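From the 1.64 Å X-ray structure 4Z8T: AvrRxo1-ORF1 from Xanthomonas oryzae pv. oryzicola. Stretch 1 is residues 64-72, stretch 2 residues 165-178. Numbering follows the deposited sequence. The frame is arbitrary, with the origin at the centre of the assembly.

Stretch 1, residues 64-72: QPTLFALRG
Stretch 2 165-178: EIDSYIQLAKETGR

A strand lies against a helix here, and the two segments run nearly antiparallel: strand 66-71 and helix 165-176 have axes 162° apart in their N-to-C directions and 9.2 Å apart at closest approach. The register is set by two pairs: T66 sits beside R178, CA to CA 4.6 Å, while at the far end R71 CA stands 9.4 Å from I166 CA, so the backbones nearly touch where the helix has ended and stand a side chain's depth apart where it is regular.

The strand is extended, with phi from -141° to -86° and psi from 97° to 143°, and its side chains alternate. L67, A69 and R71 point their CA-to-CB bonds toward the helix, whereas T66 points away and F68 and L70 are out of reach. The helix has phi near -60° and psi near -45° through most of its length, and Y169, L172 and A173 turn toward the strand.

L67 is the main bump, burying 96 Å² in a t,t rotamer. Its CD1 enters a hollow on the helix surface: Y169 O lies 3.7 Å from L67 CD1, Y169 CD1 and L172 CD2 each lie 4.0 Å from it, and A173 CB is 4.3 Å away. The short methyl of A173 helps leave room, and the Y169 ring (chi1 m) meets the methyl obliquely. A69 projects the same way but is too short to touch. Two residues further on, R71 is extended, t,t,t to chi3, and its CD reaches I166 CD1 at 4.3 Å; I166 starts sideways, but its m,m rotamer brings its end nearer. The R71 guanidinium is satisfied elsewhere in the structure.

At the other end, a Schellman motif terminates the helix. G177 takes phi 70°, psi 34°, a positive phi that favours glycine, and R178 N donates to A173 O at 2.9 Å. R178 then takes extended angles, -105°/145°, and comes alongside the strand's start. Its CA makes a CA-H...O contact with P65 O, 3.3 Å from R178 CA to P65 O. P65, with a C-gamma exo ring, sets its CB 3.8 Å from G177 O and 4.2 Å from R178 CG. The R178 side chain (m,t,t, chi4 96°) passes L67: R178 CD lies 4.3 Å from L67 CB and 3.9 Å from T66 O.

No direct hydrogen bond crosses the contact. One water bridges it, donating to P65 O at 2.8 Å and to G177 O at 3.1 Å. The rule is economical: one leucine fills a helix hollow, and a glycine turn brings the chain in close.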

# COMPACT_ATOMS: atom_id res chain seq x y z
N GLN A 64 19.08 1.56 37.28
CA GLN A 64 18.18 2.30 38.15
C GLN A 64 16.77 1.73 38.03
O GLN A 64 16.50 0.98 37.09
CB GLN A 64 18.20 3.80 37.79
CG GLN A 64 17.63 4.15 36.43
CD GLN A 64 17.94 5.58 36.03
OE1 GLN A 64 17.83 6.50 36.85
NE2 GLN A 64 18.34 5.78 34.78
N PRO A 65 15.87 2.07 38.98
CA PRO A 65 14.54 1.45 38.90
C PRO A 65 13.87 1.78 37.58
O PRO A 65 13.77 2.96 37.19
CB PRO A 65 13.79 2.08 40.08
CG PRO A 65 14.88 2.31 41.08
CD PRO A 65 16.07 2.76 40.26
N THR A 66 13.44 0.74 36.87
CA THR A 66 13.05 0.85 35.48
C THR A 66 11.84 -0.04 35.23
O THR A 66 11.72 -1.13 35.82
CB THR A 66 14.21 0.39 34.55
OG1 THR A 66 15.31 1.32 34.67
CG2 THR A 66 13.80 0.36 33.08
N LEU A 67 10.93 0.44 34.40
CA LEU A 67 9.86 -0.38 33.83
C LEU A 67 10.29 -0.68 32.41
O LEU A 67 10.32 0.21 31.56
CB LEU A 67 8.53 0.39 33.85
CG LEU A 67 7.21 -0.31 33.49
CD1 LEU A 67 6.02 0.55 33.97
CD2 LEU A 67 7.09 -0.55 32.02
N PHE A 68 10.67 -1.93 32.14
CA PHE A 68 11.00 -2.33 30.78
C PHE A 68 9.71 -2.73 30.09
O PHE A 68 9.03 -3.67 30.53
CB PHE A 68 11.94 -3.55 30.78
CG PHE A 68 13.33 -3.23 31.25
CD1 PHE A 68 13.66 -3.33 32.59
CD2 PHE A 68 14.30 -2.83 30.35
CE1 PHE A 68 14.94 -3.04 33.03
CE2 PHE A 68 15.59 -2.54 30.78
CZ PHE A 68 15.91 -2.64 32.13
N ALA A 69 9.35 -2.01 29.03
CA ALA A 69 8.10 -2.23 28.32
C ALA A 69 8.44 -2.79 26.94
O ALA A 69 9.20 -2.18 26.19
CB ALA A 69 7.32 -0.91 28.20
N LEU A 70 7.91 -3.96 26.62
CA LEU A 70 8.10 -4.54 25.30
C LEU A 70 6.78 -4.44 24.55
O LEU A 70 5.87 -5.27 24.73
CB LEU A 70 8.53 -6.01 25.42
CG LEU A 70 9.66 -6.21 26.42
CD1 LEU A 70 9.99 -7.70 26.62
CD2 LEU A 70 10.88 -5.45 25.95
N ARG A 71 6.66 -3.41 23.72
CA ARG A 71 5.45 -3.15 22.95
C ARG A 71 5.51 -3.88 21.62
O ARG A 71 6.56 -3.93 20.98
CB ARG A 71 5.37 -1.64 22.66
CG ARG A 71 4.12 -1.20 21.92
CD ARG A 71 4.00 0.33 21.87
NE ARG A 71 2.69 0.70 21.36
CZ ARG A 71 2.41 0.95 20.08
NH1 ARG A 71 3.35 0.85 19.15
NH2 ARG A 71 1.16 1.25 19.73
N GLY A 72 4.38 -4.42 21.19
CA GLY A 72 4.31 -4.94 19.83
C GLY A 72 3.28 -6.03 19.70
O GLY A 72 2.91 -6.67 20.69
N GLU A 165 -3.54 2.41 27.58
CA GLU A 165 -2.62 1.46 28.19
C GLU A 165 -1.25 2.10 28.40
O GLU A 165 -0.65 1.99 29.47
CB GLU A 165 -2.50 0.20 27.31
CG GLU A 165 -3.83 -0.46 26.99
CD GLU A 165 -3.69 -1.69 26.09
OE1 GLU A 165 -3.16 -1.55 24.97
OE2 GLU A 165 -4.13 -2.78 26.51
N ILE A 166 -0.76 2.75 27.35
CA ILE A 166 0.50 3.47 27.40
C ILE A 166 0.48 4.54 28.50
O ILE A 166 1.42 4.62 29.30
CB ILE A 166 0.82 4.08 26.02
CG1 ILE A 166 1.13 2.96 25.02
CG2 ILE A 166 1.98 5.05 26.11
CD1 ILE A 166 2.40 2.20 25.35
N ASP A 167 -0.60 5.32 28.57
CA ASP A 167 -0.74 6.34 29.61
C ASP A 167 -0.69 5.74 31.00
O ASP A 167 -0.08 6.30 31.91
CB ASP A 167 -2.07 7.10 29.45
CG ASP A 167 -2.08 8.05 28.27
OD1 ASP A 167 -1.00 8.35 27.72
OD2 ASP A 167 -3.19 8.52 27.90
N SER A 168 -1.35 4.60 31.17
CA SER A 168 -1.41 3.93 32.46
C SER A 168 -0.03 3.49 32.92
O SER A 168 0.31 3.67 34.08
CB SER A 168 -2.39 2.75 32.43
OG SER A 168 -1.84 1.62 31.78
N TYR A 169 0.77 2.93 32.01
CA TYR A 169 2.11 2.49 32.41
C TYR A 169 3.07 3.65 32.65
O TYR A 169 3.93 3.57 33.53
CB TYR A 169 2.68 1.42 31.46
CG TYR A 169 2.05 0.08 31.74
CD1 TYR A 169 2.35 -0.62 32.90
CD2 TYR A 169 1.10 -0.47 30.88
CE1 TYR A 169 1.75 -1.83 33.19
CE2 TYR A 169 0.50 -1.68 31.15
CZ TYR A 169 0.83 -2.36 32.30
OH TYR A 169 0.22 -3.55 32.58
N ILE A 170 2.91 4.73 31.88
CA ILE A 170 3.70 5.94 32.11
C ILE A 170 3.35 6.49 33.50
O ILE A 170 4.23 6.85 34.27
CB ILE A 170 3.46 7.01 31.02
CG1 ILE A 170 4.16 6.60 29.72
CG2 ILE A 170 3.96 8.37 31.47
CD1 ILE A 170 3.85 7.50 28.51
N GLN A 171 2.06 6.53 33.80
CA GLN A 171 1.62 6.99 35.12
C GLN A 171 2.17 6.10 36.23
O GLN A 171 2.65 6.59 37.24
CB GLN A 171 0.10 7.05 35.18
CG GLN A 171 -0.43 7.68 36.46
CD GLN A 171 -1.93 7.87 36.41
OE1 GLN A 171 -2.65 7.04 35.85
NE2 GLN A 171 -2.41 8.96 37.00
N LEU A 172 2.13 4.78 36.03
CA LEU A 172 2.68 3.87 37.02
C LEU A 172 4.17 4.14 37.23
O LEU A 172 4.63 4.18 38.37
CB LEU A 172 2.48 2.41 36.58
CG LEU A 172 2.80 1.33 37.62
CD1 LEU A 172 1.83 0.16 37.47
CD2 LEU A 172 4.22 0.84 37.49
N ALA A 173 4.91 4.33 36.14
CA ALA A 173 6.33 4.62 36.26
C ALA A 173 6.58 5.93 37.01
O ALA A 173 7.40 5.98 37.94
CB ALA A 173 6.97 4.65 34.89
N LYS A 174 5.86 6.97 36.62
CA LYS A 174 6.00 8.27 37.27
C LYS A 174 5.71 8.20 38.77
O LYS A 174 6.45 8.76 39.58
CB LYS A 174 5.07 9.30 36.61
CG LYS A 174 5.49 9.70 35.20
CD LYS A 174 6.79 10.49 35.20
CE LYS A 174 7.10 11.06 33.82
NZ LYS A 174 8.41 11.80 33.84
N GLU A 175 4.65 7.49 39.13
CA GLU A 175 4.24 7.40 40.53
C GLU A 175 5.19 6.58 41.39
O GLU A 175 5.24 6.75 42.61
CB GLU A 175 2.82 6.84 40.65
CG GLU A 175 1.75 7.79 40.13
CD GLU A 175 0.36 7.18 40.17
OE1 GLU A 175 0.24 5.98 40.50
OE2 GLU A 175 -0.62 7.89 39.87
N THR A 176 5.94 5.67 40.77
CA THR A 176 6.80 4.77 41.51
C THR A 176 8.27 5.07 41.32
O THR A 176 9.12 4.34 41.82
CB THR A 176 6.54 3.29 41.14
OG1 THR A 176 6.78 3.11 39.74
CG2 THR A 176 5.11 2.90 41.47
N GLY A 177 8.58 6.15 40.61
CA GLY A 177 9.96 6.57 40.44
C GLY A 177 10.75 5.63 39.54
O GLY A 177 11.95 5.43 39.75
N ARG A 178 10.09 5.05 38.55
CA ARG A 178 10.78 4.20 37.58
C ARG A 178 10.95 4.92 36.25
O ARG A 178 10.06 5.67 35.83
CB ARG A 178 9.97 2.93 37.33
CG ARG A 178 9.89 1.96 38.50
CD ARG A 178 9.12 0.73 38.06
NE ARG A 178 9.13 -0.34 39.05
CZ ARG A 178 8.16 -0.56 39.94
NH1 ARG A 178 7.09 0.23 40.00
NH2 ARG A 178 8.27 -1.57 40.79
O HOH W 1 14.54 5.45 38.10